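PDB 3V7D: cell division control protein 4 from Saccharomyces cerevisiae, which serves as the substrate-recognition subunit of an SCF E3 ubiquitin ligase, binding phosphorylated targets such as the CDK inhibitor SIC1 and directing their ubiquitination. Local coordinates for residues K11-L14 against I15-L18; I317-H320 against E321-R324; I416-L419 against R420-K423. The protein carries 1 engineered substitution. All coordinates share one frame; numbering follows the deposited sequence.

Interaction 1: K11-L14 against I15-L18; sequences KRDL and ITSL
D13 sits at the N-cap of the first helix of the F-box domain, and its carboxylate meets T16 in the first turn. The capping bond runs from T16 N to D13 OD1, 3.3 Å; a second bond, T16 OG1 to D13 OD2, 2.9 Å, joins the side chains. Both donors come from above the carboxylate plane, T16 N 69° out of it, so the group presents its flat side to the start of the helix. CG stands opposite the backbone N of D13 (chi1 -170°), which swings the carboxylate forward over the turn. An aspartate suits an N-cap because its short chain can reach a backbone N-H that has no helical carbonyl before it, and its charge is probably favoured by the helix dipole.

The carbonyl of D13 holds two more donors. S17 N lies nearly along the C=O axis at 2.9 Å, while S17 OG donates to D13 O from 46° above the carbonyl plane. The same hydroxyl accepts a weak bond from R12 NE, 3.1 Å from S17 OG. The guanidinium meets it edge-on, but R12 has its stronger partner in an acidic side chain of the neighbouring protein chain, which binds NH1. One residue on, L18 N repeats the i to i+4 bond to L14 O.

The one apolar side-chain contact is loose: L14 CB lies 4.3 Å from L18 CD1. L14 also packs on an aromatic side chain of the other protein, whereas I15 packs between helices 20-27 and 43-49, where W45 NE1 supplies D13 OD1 with a further bond.

Interaction 2: I317-H320 against E321-R324; sequences IYDH and ERKR
D319 OD1 is gripped by two donors, R322 N at 3.3 Å and a water whose oxygen is 2.8 Å away. The site is a beta-hairpin of the fifth WD repeat, in which four residues, H320 to K323, link strand 313-319 to strand 324-329. D319 and R324 form the closing antiparallel hydrogen-bonded pair: R324 N donates to D319 O at 2.8 Å with a straight N-H (168°), while the return bond from D319 N to R324 O is weak. K323, with positive phi, turns the chain back.

An aspartate suits the first corner because its chain is short, and chi1 -172° turns the carboxylate away from its own N-H and over the loop. R322 N reaches OD1 from above the carboxylate plane. The other oxygen forms a salt bridge, D319 OD2 to R322 NH1 at 2.9 Å, met on the syn side and close to the guanidinium plane, although the two flat groups are turned 70° apart. The water also accepts from E321 N, tying the loop to the same carboxylate. With an alanine here, the salt bridge and the grip on R322 N would be lost, and the R322 guanidinium, held mainly by its weak bond from NH2 to D362 O, would probably be freer to turn.

R324 sends its own guanidinium to N380 O and Y382 OH; over one face of that group, toward its rim, lies R322 CD, 3.6 Å above the plane.

Interaction 3: I416-L419 against R420-K423; sequences IYNL and RSGK
S421 lies over one face of the flat amide of N418, and R420 N approaches OD1 in the carbonyl plane. S421 OG stands almost directly above the amide carbon, 3.2 Å from N418 CG, and S421 N rises on the same side. The latter donates to N418 OD1 at 3.1 Å from 69° above the carbonyl plane, with a nearly straight N-H. R420 N, in that plane, is 2.8 Å from N418 OD1, although its N-H is bent to 130°. One oxygen thus grips two successive backbone N-H groups, and the bond to R420 N makes an Asx turn. Asparagine suits the place because its short chain folds forward over the bend and brings a single carbonyl oxygen that can take both N-H groups.

S421 adds a second turn. Its hydroxyl sits between its own N and carbonyl carbon (chi1 70°), where OG can both lie on the amide and accept from K423 N at 3.2 Å, an ST turn. G422 follows with positive phi, a conformation that glycine adopts readily, and its N makes a weak bond to N418 O.

A firmer bond, N418 N to K423 O, 2.8 Å, closes the reversal between strands 413-418 and 424-426.

Strand 413-418 belongs to the seventh WD repeat, and the turn joins it to strand 424-426 at the edge of that propeller sheet. The hairpin lies beside the helical part of the chain: N418 and R420 touch Y106 of helix 87-106, and R420 bonds to N404 and makes a salt bridge to E63. On the sheet, L419 packs on L406 of strand 405-410, while Y417 packs on L406 and S408 of that strand and its ring meets that of Y388.

In the fold
All three contacts are local turns, and they share one device: a short polar side chain, D13, D319 or N418, accepts from the backbone N three residues on. Interaction 1 uses it to start a helix, interactions 2 and 3 to close hairpins of the WD-repeat propeller. The F-box contact lies far out, about 47 Å from the chain centre, and faces another protein, probably the SKP1 partner of this SCF subunit. The centres of interaction 1 and interaction 2 are about 49 Å apart. Those of interaction 1 and interaction 3 are about 41 Å apart. Interactions 2 and 3, on different blades, do not touch: their nearest atoms are about 14 Å apart.

Interaction 1: K11-L14 against I15-L18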
ATOM      1  N   LYS B  11      37.156  23.763  -2.629  1.00 68.27           N
ATOM      2  CA  LYS B  11      35.743  23.413  -2.738  1.00 59.66           C
ATOM      3  C   LYS B  11      35.419  22.930  -4.142  1.00 54.26           C
ATOM      4  O   LYS B  11      36.044  23.347  -5.116  1.00 51.79           O
ATOM      5  CB  LYS B  11      34.847  24.596  -2.366  1.00 52.48           C
ATOM      6  CG  LYS B  11      34.778  24.888  -0.874  1.00 49.85           C
ATOM      7  CD  LYS B  11      33.901  26.096  -0.609  1.00 50.50           C
ATOM      8  CE  LYS B  11      33.771  26.380   0.881  1.00 54.75           C
ATOM      9  NZ  LYS B  11      33.170  25.234   1.613  1.00 55.13           N
ATOM     10  N   ARG B  12      34.441  22.042  -4.245  1.00 51.52           N
ATOM     11  CA  ARG B  12      34.106  21.467  -5.532  1.00 48.44           C
ATOM     12  C   ARG B  12      32.646  21.052  -5.605  1.00 45.64           C
ATOM     13  O   ARG B  12      32.098  20.477  -4.665  1.00 40.71           O
ATOM     14  CB  ARG B  12      35.015  20.274  -5.826  1.00 47.02           C
ATOM     15  CG  ARG B  12      34.707  19.571  -7.129  1.00 47.11           C
ATOM     16  CD  ARG B  12      35.903  18.769  -7.637  1.00 48.98           C
ATOM     17  NE  ARG B  12      35.723  18.408  -9.036  1.00 58.12           N
ATOM     18  CZ  ARG B  12      36.666  18.508  -9.965  1.00 64.04           C
ATOM     19  NH1 ARG B  12      37.876  18.954  -9.646  1.00 63.42           N
ATOM     20  NH2 ARG B  12      36.400  18.158 -11.218  1.00 65.42           N
ATOM     21  N   ASP B  13      32.012  21.361  -6.728  1.00 45.12           N
ATOM     22  CA  ASP B  13      30.663  20.889  -6.969  1.00 42.07           C
ATOM     23  C   ASP B  13      30.721  19.389  -7.247  1.00 41.29           C
ATOM     24  O   ASP B  13      30.760  18.960  -8.401  1.00 42.43           O
ATOM     25  CB  ASP B  13      30.047  21.638  -8.145  1.00 39.28           C
ATOM     26  CG  ASP B  13      28.568  21.376  -8.290  1.00 41.62           C
ATOM     27  OD1 ASP B  13      28.051  20.444  -7.636  1.00 37.64           O
ATOM     28  OD2 ASP B  13      27.919  22.100  -9.073  1.00 49.23           O
ATOM     29  N   LEU B  14      30.726  18.601  -6.175  1.00 39.93           N
ATOM     30  CA  LEU B  14      30.849  17.150  -6.273  1.00 42.40           C
ATOM     31  C   LEU B  14      29.700  16.504  -7.047  1.00 42.09           C
ATOM     32  O   LEU B  14      29.907  15.539  -7.776  1.00 43.55           O
ATOM     33  CB  LEU B  14      30.944  16.525  -4.878  1.00 45.22           C
ATOM     34  CG  LEU B  14      32.098  16.970  -3.975  1.00 48.03           C
ATOM     35  CD1 LEU B  14      32.159  16.096  -2.741  1.00 52.58           C
ATOM     36  CD2 LEU B  14      33.420  16.933  -4.721  1.00 47.33           C
ATOM     37  N   ILE B  15      28.493  17.035  -6.881  1.00 42.50           N
ATOM     38  CA  ILE B  15      27.311  16.461  -7.521  1.00 37.25           C
ATOM     39  C   ILE B  15      27.387  16.607  -9.036  1.00 37.31           C
ATOM     40  O   ILE B  15      27.063  15.681  -9.779  1.00 42.28           O
ATOM     41  CB  ILE B  15      26.011  17.093  -6.966  1.00 41.30           C
ATOM     42  CG1 ILE B  15      25.767  16.620  -5.527  1.00 44.70           C
ATOM     43  CG2 ILE B  15      24.803  16.778  -7.859  1.00 37.76           C
ATOM     44  CD1 ILE B  15      25.623  15.122  -5.379  1.00 45.96           C
ATOM     45  N   THR B  16      27.835  17.771  -9.492  1.00 39.80           N
ATOM     46  CA  THR B  16      28.012  18.010 -10.918  1.00 42.58           C
ATOM     47  C   THR B  16      29.208  17.235 -11.470  1.00 39.91           C
ATOM     48  O   THR B  16      29.123  16.624 -12.537  1.00 39.38           O
ATOM     49  CB  THR B  16      28.192  19.513 -11.208  1.00 45.45           C
ATOM     50  OG1 THR B  16      26.956  20.194 -10.969  1.00 47.75           O
ATOM     51  CG2 THR B  16      28.617  19.740 -12.648  1.00 45.83           C
ATOM     52  N   SER B  17      30.310  17.249 -10.727  1.00 41.17           N
ATOM     53  CA  SER B  17      31.570  16.664 -11.187  1.00 42.54           C
ATOM     54  C   SER B  17      31.545  15.142 -11.291  1.00 43.43           C
ATOM     55  O   SER B  17      32.030  14.578 -12.268  1.00 42.55           O
ATOM     56  CB  SER B  17      32.723  17.099 -10.281  1.00 42.32           C
ATOM     57  OG  SER B  17      32.908  18.502 -10.334  1.00 46.74           O
ATOM     58  N   LEU B  18      30.980  14.483 -10.282  1.00 42.91           N
ATOM     59  CA  LEU B  18      30.942  13.023 -10.247  1.00 41.59           C
ATOM     60  C   LEU B  18      30.101  12.451 -11.386  1.00 37.82           C
ATOM     61  O   LEU B  18      29.234  13.138 -11.921  1.00 37.99           O
ATOM     62  CB  LEU B  18      30.399  12.542  -8.900  1.00 39.46           C
ATOM     63  CG  LEU B  18      31.345  12.682  -7.710  1.00 42.38           C
ATOM     64  CD1 LEU B  18      30.585  12.483  -6.404  1.00 43.22           C
ATOM     65  CD2 LEU B  18      32.488  11.689  -7.829  1.00 40.05           C
TER

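Interaction 2: I317-H320 against E321-R324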
ATOM      1  N   ILE B 317     -10.131 -14.030   3.372  1.00 34.38           N
ATOM      2  CA  ILE B 317      -9.440 -13.292   2.330  1.00 34.05           C
ATOM      3  C   ILE B 317      -8.648 -14.260   1.470  1.00 38.45           C
ATOM      4  O   ILE B 317      -7.929 -15.116   1.986  1.00 41.53           O
ATOM      5  CB  ILE B 317      -8.486 -12.242   2.917  1.00 35.97           C
ATOM      6  CG1 ILE B 317      -9.283 -11.116   3.586  1.00 34.79           C
ATOM      7  CG2 ILE B 317      -7.576 -11.676   1.830  1.00 36.52           C
ATOM      8  CD1 ILE B 317      -8.419  -9.999   4.117  1.00 32.27           C
ATOM      9  N   TYR B 318      -8.798 -14.141   0.157  1.00 38.74           N
ATOM     10  CA  TYR B 318      -7.939 -14.876  -0.755  1.00 39.76           C
ATOM     11  C   TYR B 318      -6.705 -14.033  -1.066  1.00 39.27           C
ATOM     12  O   TYR B 318      -6.778 -13.064  -1.816  1.00 39.30           O
ATOM     13  CB  TYR B 318      -8.688 -15.242  -2.041  1.00 37.92           C
ATOM     14  CG  TYR B 318      -7.816 -15.861  -3.112  1.00 42.73           C
ATOM     15  CD1 TYR B 318      -6.823 -16.779  -2.786  1.00 43.38           C
ATOM     16  CD2 TYR B 318      -7.998 -15.543  -4.455  1.00 49.43           C
ATOM     17  CE1 TYR B 318      -6.026 -17.351  -3.764  1.00 44.19           C
ATOM     18  CE2 TYR B 318      -7.207 -16.116  -5.443  1.00 48.79           C
ATOM     19  CZ  TYR B 318      -6.222 -17.017  -5.088  1.00 49.13           C
ATOM     20  OH  TYR B 318      -5.428 -17.589  -6.056  1.00 56.39           O
ATOM     21  N   ASP B 319      -5.579 -14.400  -0.464  1.00 37.33           N
ATOM     22  CA  ASP B 319      -4.306 -13.763  -0.766  1.00 37.87           C
ATOM     23  C   ASP B 319      -3.783 -14.354  -2.068  1.00 42.00           C
ATOM     24  O   ASP B 319      -3.081 -15.361  -2.055  1.00 39.20           O
ATOM     25  CB  ASP B 319      -3.307 -14.018   0.367  1.00 36.87           C
ATOM     26  CG  ASP B 319      -2.016 -13.223   0.210  1.00 41.71           C
ATOM     27  OD1 ASP B 319      -1.794 -12.625  -0.865  1.00 42.36           O
ATOM     28  OD2 ASP B 319      -1.214 -13.209   1.168  1.00 40.60           O
ATOM     29  N   HIS B 320      -4.131 -13.728  -3.190  1.00 45.12           N
ATOM     30  CA  HIS B 320      -3.762 -14.254  -4.503  1.00 50.48           C
ATOM     31  C   HIS B 320      -2.291 -14.007  -4.832  1.00 53.79           C
ATOM     32  O   HIS B 320      -1.689 -14.752  -5.603  1.00 53.69           O
ATOM     33  CB  HIS B 320      -4.651 -13.660  -5.598  1.00 46.94           C
ATOM     34  CG  HIS B 320      -4.577 -12.169  -5.689  1.00 51.51           C
ATOM     35  ND1 HIS B 320      -5.327 -11.337  -4.887  1.00 56.75           N
ATOM     36  CD2 HIS B 320      -3.838 -11.359  -6.484  1.00 57.35           C
ATOM     37  CE1 HIS B 320      -5.055 -10.079  -5.183  1.00 57.53           C
ATOM     38  NE2 HIS B 320      -4.155 -10.065  -6.149  1.00 58.57           N
ATOM     39  N   GLU B 321      -1.714 -12.960  -4.252  1.00 51.94           N
ATOM     40  CA  GLU B 321      -0.305 -12.671  -4.477  1.00 49.87           C
ATOM     41  C   GLU B 321       0.578 -13.812  -3.966  1.00 48.61           C
ATOM     42  O   GLU B 321       1.537 -14.206  -4.623  1.00 49.92           O
ATOM     43  CB  GLU B 321       0.096 -11.353  -3.813  1.00 47.56           C
ATOM     44  CG  GLU B 321       1.546 -10.968  -4.066  1.00 59.77           C
ATOM     45  CD  GLU B 321       2.003  -9.798  -3.219  1.00 68.06           C
ATOM     46  OE1 GLU B 321       1.154  -8.957  -2.849  1.00 71.40           O
ATOM     47  OE2 GLU B 321       3.213  -9.724  -2.918  1.00 67.83           O
ATOM     48  N   ARG B 322       0.237 -14.346  -2.798  1.00 44.93           N
ATOM     49  CA  ARG B 322       1.033 -15.405  -2.191  1.00 42.91           C
ATOM     50  C   ARG B 322       0.397 -16.776  -2.374  1.00 47.12           C
ATOM     51  O   ARG B 322       0.968 -17.787  -1.961  1.00 52.69           O
ATOM     52  CB  ARG B 322       1.238 -15.124  -0.702  1.00 39.27           C
ATOM     53  CG  ARG B 322       1.853 -13.771  -0.421  1.00 40.07           C
ATOM     54  CD  ARG B 322       2.043 -13.543   1.068  1.00 38.56           C
ATOM     55  NE  ARG B 322       2.660 -12.247   1.325  1.00 38.01           N
ATOM     56  CZ  ARG B 322       1.994 -11.098   1.351  1.00 37.99           C
ATOM     57  NH1 ARG B 322       0.684 -11.081   1.135  1.00 34.78           N
ATOM     58  NH2 ARG B 322       2.639  -9.964   1.590  1.00 34.81           N
ATOM     59  N   LYS B 323      -0.777 -16.799  -3.000  1.00 46.44           N
ATOM     60  CA  LYS B 323      -1.553 -18.025  -3.183  1.00 51.67           C
ATOM     61  C   LYS B 323      -1.865 -18.678  -1.843  1.00 49.61           C
ATOM     62  O   LYS B 323      -1.517 -19.835  -1.600  1.00 49.20           O
ATOM     63  CB  LYS B 323      -0.836 -19.008  -4.114  1.00 59.75           C
ATOM     64  CG  LYS B 323      -0.657 -18.498  -5.536  1.00 67.77           C
ATOM     65  CD  LYS B 323      -0.247 -19.623  -6.475  1.00 77.59           C
ATOM     66  CE  LYS B 323      -1.340 -20.681  -6.589  1.00 85.19           C
ATOM     67  NZ  LYS B 323      -2.493 -20.229  -7.424  1.00 88.67           N
ATOM     68  N   ARG B 324      -2.512 -17.913  -0.969  1.00 47.02           N
ATOM     69  CA  ARG B 324      -2.887 -18.392   0.351  1.00 44.80           C
ATOM     70  C   ARG B 324      -4.317 -17.997   0.681  1.00 42.67           C
ATOM     71  O   ARG B 324      -4.898 -17.120   0.042  1.00 37.56           O
ATOM     72  CB  ARG B 324      -1.964 -17.804   1.419  1.00 42.34           C
ATOM     73  CG  ARG B 324      -0.507 -18.209   1.306  1.00 42.76           C
ATOM     74  CD  ARG B 324       0.328 -17.429   2.311  1.00 41.55           C
ATOM     75  NE  ARG B 324       1.755 -17.698   2.173  1.00 44.43           N
ATOM     76  CZ  ARG B 324       2.704 -17.027   2.819  1.00 45.35           C
ATOM     77  NH1 ARG B 324       2.377 -16.043   3.647  1.00 43.64           N
ATOM     78  NH2 ARG B 324       3.978 -17.340   2.636  1.00 45.07           N
TER
HETATM   79  O   HOH W   1      -3.189 -10.775  -2.513  1.00 51.99           O

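Interaction 3: I416-L419 against R420-K423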
ATOM      1  N   ILE B 416      -8.037   6.688  15.061  1.00 33.97           N
ATOM      2  CA  ILE B 416      -7.074   6.731  13.972  1.00 27.75           C
ATOM      3  C   ILE B 416      -5.687   6.471  14.553  1.00 30.96           C
ATOM      4  O   ILE B 416      -5.223   7.214  15.427  1.00 30.95           O
ATOM      5  CB  ILE B 416      -7.109   8.100  13.254  1.00 25.29           C
ATOM      6  CG1 ILE B 416      -8.515   8.383  12.721  1.00 26.17           C
ATOM      7  CG2 ILE B 416      -6.087   8.152  12.119  1.00 23.13           C
ATOM      8  CD1 ILE B 416      -8.653   9.722  12.026  1.00 27.78           C
ATOM      9  N   TYR B 417      -5.034   5.406  14.090  1.00 25.34           N
ATOM     10  CA  TYR B 417      -3.712   5.042  14.606  1.00 29.77           C
ATOM     11  C   TYR B 417      -2.586   5.216  13.582  1.00 33.18           C
ATOM     12  O   TYR B 417      -2.723   4.845  12.417  1.00 30.55           O
ATOM     13  CB  TYR B 417      -3.691   3.591  15.088  1.00 32.17           C
ATOM     14  CG  TYR B 417      -4.735   3.218  16.116  1.00 34.10           C
ATOM     15  CD1 TYR B 417      -5.991   2.757  15.727  1.00 28.18           C
ATOM     16  CD2 TYR B 417      -4.455   3.290  17.475  1.00 29.58           C
ATOM     17  CE1 TYR B 417      -6.944   2.397  16.665  1.00 28.06           C
ATOM     18  CE2 TYR B 417      -5.403   2.934  18.420  1.00 28.61           C
ATOM     19  CZ  TYR B 417      -6.643   2.488  18.012  1.00 30.96           C
ATOM     20  OH  TYR B 417      -7.582   2.132  18.957  1.00 35.20           O
ATOM     21  N   ASN B 418      -1.470   5.774  14.041  1.00 33.17           N
ATOM     22  CA  ASN B 418      -0.229   5.808  13.276  1.00 26.36           C
ATOM     23  C   ASN B 418       0.467   4.458  13.408  1.00 31.93           C
ATOM     24  O   ASN B 418       0.973   4.124  14.478  1.00 35.90           O
ATOM     25  CB  ASN B 418       0.673   6.918  13.825  1.00 26.48           C
ATOM     26  CG  ASN B 418       1.985   7.070  13.060  1.00 30.47           C
ATOM     27  OD1 ASN B 418       2.508   6.119  12.471  1.00 29.90           O
ATOM     28  ND2 ASN B 418       2.530   8.279  13.086  1.00 26.10           N
ATOM     29  N   LEU B 419       0.503   3.686  12.325  1.00 27.23           N
ATOM     30  CA  LEU B 419       1.084   2.347  12.377  1.00 29.71           C
ATOM     31  C   LEU B 419       2.613   2.339  12.421  1.00 35.34           C
ATOM     32  O   LEU B 419       3.216   1.327  12.773  1.00 33.80           O
ATOM     33  CB  LEU B 419       0.579   1.481  11.219  1.00 30.72           C
ATOM     34  CG  LEU B 419      -0.916   1.151  11.248  1.00 32.27           C
ATOM     35  CD1 LEU B 419      -1.260   0.148  10.158  1.00 25.73           C
ATOM     36  CD2 LEU B 419      -1.333   0.628  12.622  1.00 27.72           C
ATOM     37  N   ARG B 420       3.241   3.459  12.070  1.00 36.27           N
ATOM     38  CA  ARG B 420       4.696   3.559  12.174  1.00 40.50           C
ATOM     39  C   ARG B 420       5.147   3.739  13.621  1.00 39.43           C
ATOM     40  O   ARG B 420       6.020   3.019  14.097  1.00 38.33           O
ATOM     41  CB  ARG B 420       5.237   4.705  11.321  1.00 40.37           C
ATOM     42  CG  ARG B 420       5.045   4.506   9.838  1.00 42.30           C
ATOM     43  CD  ARG B 420       5.806   5.546   9.049  1.00 41.24           C
ATOM     44  NE  ARG B 420       5.415   5.536   7.646  1.00 42.31           N
ATOM     45  CZ  ARG B 420       5.898   6.371   6.734  1.00 43.85           C
ATOM     46  NH1 ARG B 420       6.800   7.284   7.082  1.00 36.25           N
ATOM     47  NH2 ARG B 420       5.481   6.290   5.477  1.00 40.69           N
ATOM     48  N   SER B 421       4.541   4.700  14.310  1.00 36.27           N
ATOM     49  CA  SER B 421       4.903   5.007  15.688  1.00 35.62           C
ATOM     50  C   SER B 421       4.107   4.143  16.652  1.00 39.42           C
ATOM     51  O   SER B 421       4.439   4.044  17.835  1.00 40.68           O
ATOM     52  CB  SER B 421       4.611   6.475  15.986  1.00 34.76           C
ATOM     53  OG  SER B 421       3.211   6.701  16.029  1.00 41.59           O
ATOM     54  N   GLY B 422       3.038   3.537  16.145  1.00 36.26           N
ATOM     55  CA  GLY B 422       2.175   2.708  16.966  1.00 32.80           C
ATOM     56  C   GLY B 422       1.232   3.513  17.842  1.00 34.82           C
ATOM     57  O   GLY B 422       0.524   2.964  18.678  1.00 42.52           O
ATOM     58  N   LYS B 423       1.213   4.823  17.647  1.00 36.15           N
ATOM     59  CA  LYS B 423       0.447   5.695  18.528  1.00 36.50           C
ATOM     60  C   LYS B 423      -0.901   6.154  17.964  1.00 39.18           C
ATOM     61  O   LYS B 423      -1.077   6.312  16.755  1.00 37.37           O
ATOM     62  CB  LYS B 423       1.287   6.903  18.930  1.00 43.95           C
ATOM     63  CG  LYS B 423       2.383   6.582  19.938  1.00 52.75           C
ATOM     64  CD  LYS B 423       3.472   7.644  19.920  1.00 64.92           C
ATOM     65  CE  LYS B 423       2.913   9.047  20.144  1.00 72.14           C
ATOM     66  NZ  LYS B 423       2.646   9.333  21.587  1.00 74.83           N
TER